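Local coordinates for Lys-gingipain W83 (Porphyromonas gingivalis, PDB 6I9A), which cleaves proteins after lysine as a secreted cysteine endopeptidase of family C25, here the catalytic subunit with the peptide-like inhibitor KYT-36 bound, at residues E151-I156 with H184-V189; Y178-E183 with G311-T316. All coordinates share one frame; numbering follows the deposited sequence. Where two conformers were deposited one is given.

Contact 1. Residues E151-I156 with H184-V189; sequences EKVLLI and HGYTDV
Lys152 and Asp188 pair where two parallel strands begin, the first and last elements of the beta-alpha-beta unit formed by strand 152-157, helix 163-178 and strand 188-192. Val153 N donates to Asp188 O at 3.0 Å. Glu151 O takes a weak bond from Thr187 N and a longer weak one from Asp188 N.

The Lys152 side chain can be followed outward beside Asp188, both pointing the same way. Its CB packs on Asp188 O and CB, its CG and CD on OD1 and CB, and its CE comes within 3.5 Å of OD1. In the conformer given, NZ is 4.4 Å from Asp188 OD1, too far for a salt bridge. OD1 instead accepts from Thr187 OG1 at 2.7 Å, on the anti side of the carboxylate and 34° out of its plane.

On the other face of the sheet, toward helix 163-178, Val153 CG2 meets Val189 CG1, which also touches Leu155 CD1. Val153 crosses Tyr186 at about a right angle, its CG1 3.5 Å from Tyr186 CE1.

The extended Glu151 chain ends in two water bridges: one water donates to OE1 and Gly185 O, the other to OE2 and Thr187 OG1.

Contact 2. Residues Y178-E183 with G311-T316; sequences YYYNQE and GSYDAT. With NA (sodium ion), chain E; NA (sodium ion), chain F.
The Tyr179 ring lies between Tyr313 O on one face, offset toward the rim, and Tyr178 CB over the centre of the other, 3.5 Å above the plane. Asp314 OD1 sits at its edge, in plane. The neighbouring Tyr180 ring turns its edge to the face of Tyr313 in an offset edge-to-face pair, with planes at 81° and centroids 5.7 Å apart; Tyr180 CE2 does the touching, on Tyr313 CD1 and CE1. Tyr313 CB packs against Tyr179 CD2, so that the one residue meets both tyrosines.

Tyr179 OH donates to Asp314 OD1 at 2.6 Å, on the anti side of a carboxylate turned 76° from the ring. Asp314 CG is set anti to the carbonyl carbon, beside the backbone N (chi1 -61°), and the carboxylate beyond it lies between Tyr179 OH and a sodium ion. The other oxygen, OD2, accepts from Gly311 N, the N-cap residue, and binds that sodium at 2.4 Å. Tyr174, Val293, Thr308 and Ser309 also bind this ion, so Tyr179 is a second-shell residue that helps fix the carboxylate. The sodium would, if anything, lower the basicity of the carboxylate and help keep it ionised.

Two waters extend the contact. One donates to Tyr179 OH and Asp314 O; the other joins Tyr180 OH to Thr316 OG1, which donates to Ser312 O at 2.8 Å from above the carbonyl plane. Ala315 O and Thr316 O bind a second sodium ion.

The contact thus fastens the loop after helix 163-178 to helix 312-317, which contributes ligands to both sodium ions. Tyr313 also packs on Thr171, Ile172 and Tyr174 of helix 163-178 and sends its OH to Asn212, Tyr180 rests on Val153 and Leu155 of strand 152-157, and helix 325-342 touches Ser312, Ala315 and Thr316.

How the contacts relate
From the N terminus, strand 152-157 comes first, then helix 163-178, and contact 1 closes the crossover when the chain returns as strand 188-192, an edge strand of the six-stranded sheet. Contact 2 starts inside that loop, at 178-183, and closes a far longer one that ends at helix 312-317. The two therefore cross, their segments alternating along the chain. Their centres lie 11 Å apart and they meet directly: Tyr186 N probably donates to Asn181 O at 3.1 Å, and Val189 CG2 packs on Tyr180 O. Together they tie the sheet edge, through the helix-to-strand turn, to the sodium-binding part of the C25 domain.

Contact 1. Residues E151-I156 with H184-V189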
# COMPACT_ATOMS: atom_id res chain seq x y z
N GLU A 151 11.39 -3.49 13.69
CA GLU A 151 12.11 -4.76 13.65
C GLU A 151 11.24 -5.90 14.17
O GLU A 151 11.77 -7.00 14.42
CB GLU A 151 13.41 -4.65 14.47
CG GLU A 151 14.30 -3.51 13.94
CD GLU A 151 15.54 -3.30 14.79
OE1 GLU A 151 16.66 -3.40 14.24
OE2 GLU A 151 15.40 -3.04 16.02
N LYS A 152 9.94 -5.68 14.29
CA LYS A 152 9.04 -6.65 14.92
C LYS A 152 7.81 -6.85 14.05
O LYS A 152 7.32 -5.89 13.44
CB LYS A 152 8.64 -6.14 16.31
CG LYS A 152 9.86 -5.66 17.13
CD LYS A 152 9.47 -5.26 18.54
CE LYS A 152 10.66 -4.68 19.28
NZ LYS A 152 10.24 -4.09 20.57
N VAL A 153 7.28 -8.09 14.02
CA VAL A 153 6.08 -8.40 13.23
C VAL A 153 5.22 -9.35 14.02
O VAL A 153 5.71 -10.02 14.96
CB VAL A 153 6.39 -8.99 11.82
CG1 VAL A 153 7.25 -8.04 10.99
CG2 VAL A 153 7.03 -10.38 11.90
N LEU A 154 3.93 -9.44 13.62
CA LEU A 154 2.96 -10.37 14.19
C LEU A 154 2.35 -11.17 13.05
O LEU A 154 1.79 -10.62 12.10
CB LEU A 154 1.88 -9.60 14.93
CG LEU A 154 0.72 -10.47 15.49
CD1 LEU A 154 1.20 -11.51 16.51
CD2 LEU A 154 -0.36 -9.58 16.06
N LEU A 155 2.48 -12.52 13.15
CA LEU A 155 1.99 -13.46 12.12
C LEU A 155 1.10 -14.50 12.78
O LEU A 155 1.53 -15.14 13.76
CB LEU A 155 3.19 -14.14 11.47
CG LEU A 155 4.24 -13.21 10.83
CD1 LEU A 155 5.44 -14.02 10.34
CD2 LEU A 155 3.62 -12.42 9.64
N ILE A 156 -0.13 -14.64 12.29
CA ILE A 156 -1.08 -15.56 12.94
C ILE A 156 -1.72 -16.46 11.90
O ILE A 156 -2.38 -15.96 10.94
CB ILE A 156 -2.20 -14.73 13.66
CG1 ILE A 156 -1.57 -13.87 14.79
CG2 ILE A 156 -3.28 -15.68 14.24
CD1 ILE A 156 -2.54 -12.83 15.31
N HIS A 184 17.00 -11.24 8.25
CA HIS A 184 16.50 -10.06 7.53
C HIS A 184 16.34 -8.87 8.46
O HIS A 184 15.82 -7.84 8.05
CB HIS A 184 15.17 -10.37 6.82
CG HIS A 184 15.38 -11.25 5.62
ND1 HIS A 184 15.66 -12.59 5.77
CD2 HIS A 184 15.40 -10.94 4.30
CE1 HIS A 184 15.82 -13.06 4.52
NE2 HIS A 184 15.66 -12.11 3.63
N GLY A 185 16.83 -8.97 9.69
CA GLY A 185 16.81 -7.87 10.65
C GLY A 185 15.66 -7.84 11.62
O GLY A 185 15.60 -6.90 12.42
N TYR A 186 14.77 -8.82 11.61
CA TYR A 186 13.65 -8.83 12.55
C TYR A 186 14.07 -9.46 13.85
O TYR A 186 14.46 -10.64 13.88
CB TYR A 186 12.44 -9.58 11.96
CG TYR A 186 11.86 -8.83 10.79
CD1 TYR A 186 10.96 -7.79 10.98
CD2 TYR A 186 12.15 -9.21 9.48
CE1 TYR A 186 10.41 -7.09 9.90
CE2 TYR A 186 11.59 -8.54 8.40
CZ TYR A 186 10.68 -7.51 8.61
OH TYR A 186 10.12 -6.87 7.52
N THR A 187 14.03 -8.66 14.91
CA THR A 187 14.43 -9.11 16.24
C THR A 187 13.33 -9.87 16.96
O THR A 187 13.62 -10.62 17.89
CB THR A 187 14.82 -7.88 17.11
OG1 THR A 187 13.70 -7.00 17.21
CG2 THR A 187 16.01 -7.12 16.53
N ASP A 188 12.06 -9.63 16.60
CA ASP A 188 10.92 -10.23 17.28
C ASP A 188 9.87 -10.60 16.25
O ASP A 188 9.24 -9.71 15.66
CB ASP A 188 10.35 -9.26 18.30
CG ASP A 188 11.36 -8.86 19.36
OD1 ASP A 188 12.09 -7.87 19.15
OD2 ASP A 188 11.48 -9.59 20.37
N VAL A 189 9.73 -11.88 16.01
CA VAL A 189 8.78 -12.40 15.04
C VAL A 189 7.73 -13.11 15.88
O VAL A 189 7.83 -14.30 16.19
CB VAL A 189 9.46 -13.27 13.99
CG1 VAL A 189 8.42 -13.83 13.02
CG2 VAL A 189 10.52 -12.48 13.23
O HOH W 1 16.66 -4.47 11.73
O HOH W 2 14.11 -4.38 18.04

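Contact 2. Residues Y178-E183 with G311-T316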
# COMPACT_ATOMS: atom_id res chain seq x y z
N TYR A 178 11.71 -17.69 5.00
CA TYR A 178 12.46 -16.95 4.02
C TYR A 178 12.66 -15.48 4.33
O TYR A 178 13.65 -14.94 3.81
CB TYR A 178 11.74 -17.10 2.65
CG TYR A 178 11.88 -18.52 2.15
CD1 TYR A 178 13.13 -19.03 1.78
CD2 TYR A 178 10.79 -19.41 2.15
CE1 TYR A 178 13.29 -20.36 1.42
CE2 TYR A 178 10.94 -20.72 1.71
CZ TYR A 178 12.19 -21.19 1.36
OH TYR A 178 12.30 -22.48 0.88
N TYR A 179 11.76 -14.84 5.09
CA TYR A 179 11.83 -13.37 5.17
C TYR A 179 11.69 -12.80 6.58
O TYR A 179 12.50 -11.96 6.96
CB TYR A 179 10.71 -12.78 4.28
CG TYR A 179 10.80 -13.32 2.87
CD1 TYR A 179 11.92 -13.09 2.07
CD2 TYR A 179 9.76 -14.08 2.32
CE1 TYR A 179 12.01 -13.59 0.78
CE2 TYR A 179 9.84 -14.58 1.02
CZ TYR A 179 10.98 -14.34 0.27
OH TYR A 179 11.11 -14.85 -1.01
N TYR A 180 10.65 -13.19 7.32
CA TYR A 180 10.39 -12.62 8.65
C TYR A 180 11.22 -13.37 9.68
O TYR A 180 10.76 -14.30 10.35
CB TYR A 180 8.88 -12.67 8.96
CG TYR A 180 8.10 -11.81 7.99
CD1 TYR A 180 8.17 -10.42 8.03
CD2 TYR A 180 7.24 -12.39 7.05
CE1 TYR A 180 7.48 -9.62 7.12
CE2 TYR A 180 6.53 -11.60 6.14
CZ TYR A 180 6.66 -10.23 6.17
OH TYR A 180 6.01 -9.42 5.26
N ASN A 181 12.50 -12.97 9.71
CA ASN A 181 13.47 -13.68 10.54
C ASN A 181 14.66 -12.78 10.88
O ASN A 181 14.79 -11.67 10.34
CB ASN A 181 13.90 -14.99 9.84
CG ASN A 181 14.55 -14.77 8.51
OD1 ASN A 181 15.38 -13.88 8.30
ND2 ASN A 181 14.15 -15.58 7.53
N GLN A 182 15.51 -13.27 11.78
CA GLN A 182 16.63 -12.46 12.26
C GLN A 182 17.62 -12.15 11.15
O GLN A 182 18.23 -11.06 11.16
CB GLN A 182 17.33 -13.14 13.44
CG GLN A 182 18.47 -12.28 14.05
CD GLN A 182 18.04 -10.89 14.55
OE1 GLN A 182 17.60 -10.73 15.71
NE2 GLN A 182 18.19 -9.83 13.71
N GLU A 183 17.75 -13.03 10.17
CA GLU A 183 18.71 -12.83 9.06
C GLU A 183 18.29 -11.66 8.19
O GLU A 183 19.14 -11.08 7.49
CB GLU A 183 18.83 -14.13 8.22
CG GLU A 183 19.46 -15.28 9.03
CD GLU A 183 18.62 -16.05 10.06
OE1 GLU A 183 17.40 -15.78 10.25
OE2 GLU A 183 19.19 -16.98 10.66
N GLY A 311 4.89 -15.15 -4.65
CA GLY A 311 3.70 -14.70 -3.95
C GLY A 311 3.95 -13.37 -3.29
O GLY A 311 4.96 -12.69 -3.55
N SER A 312 2.98 -12.94 -2.47
CA SER A 312 3.06 -11.61 -1.87
C SER A 312 4.28 -11.47 -0.95
O SER A 312 4.96 -10.43 -0.98
CB SER A 312 1.78 -11.28 -1.12
OG SER A 312 1.67 -12.10 0.03
N TYR A 313 4.60 -12.48 -0.15
CA TYR A 313 5.80 -12.37 0.71
C TYR A 313 7.07 -12.23 -0.13
O TYR A 313 7.91 -11.37 0.12
CB TYR A 313 5.95 -13.58 1.63
CG TYR A 313 4.87 -13.86 2.66
CD1 TYR A 313 4.23 -12.84 3.35
CD2 TYR A 313 4.57 -15.16 3.03
CE1 TYR A 313 3.32 -13.11 4.37
CE2 TYR A 313 3.69 -15.44 4.06
CZ TYR A 313 3.07 -14.41 4.73
OH TYR A 313 2.24 -14.74 5.76
N ASP A 314 7.18 -13.07 -1.16
CA ASP A 314 8.36 -13.04 -2.03
C ASP A 314 8.52 -11.67 -2.67
O ASP A 314 9.63 -11.11 -2.70
CB ASP A 314 8.26 -14.07 -3.17
CG ASP A 314 8.16 -15.52 -2.78
OD1 ASP A 314 8.92 -15.95 -1.85
OD2 ASP A 314 7.34 -16.25 -3.39
N ALA A 315 7.41 -11.09 -3.17
CA ALA A 315 7.49 -9.82 -3.86
C ALA A 315 7.89 -8.73 -2.89
O ALA A 315 8.74 -7.89 -3.22
CB ALA A 315 6.13 -9.52 -4.47
N THR A 316 7.29 -8.75 -1.69
CA THR A 316 7.61 -7.73 -0.69
C THR A 316 9.13 -7.64 -0.54
O THR A 316 9.70 -6.53 -0.51
CB THR A 316 6.97 -8.13 0.67
OG1 THR A 316 5.52 -8.19 0.53
CG2 THR A 316 7.27 -7.08 1.71
NA NA E . 9.90 -5.53 -2.74
NA NA F . 7.01 -18.56 -3.65
O HOH W 3 11.73 -12.89 -2.97
O HOH W 4 4.28 -9.40 2.92
O HOH W 5 9.04 -18.65 -5.02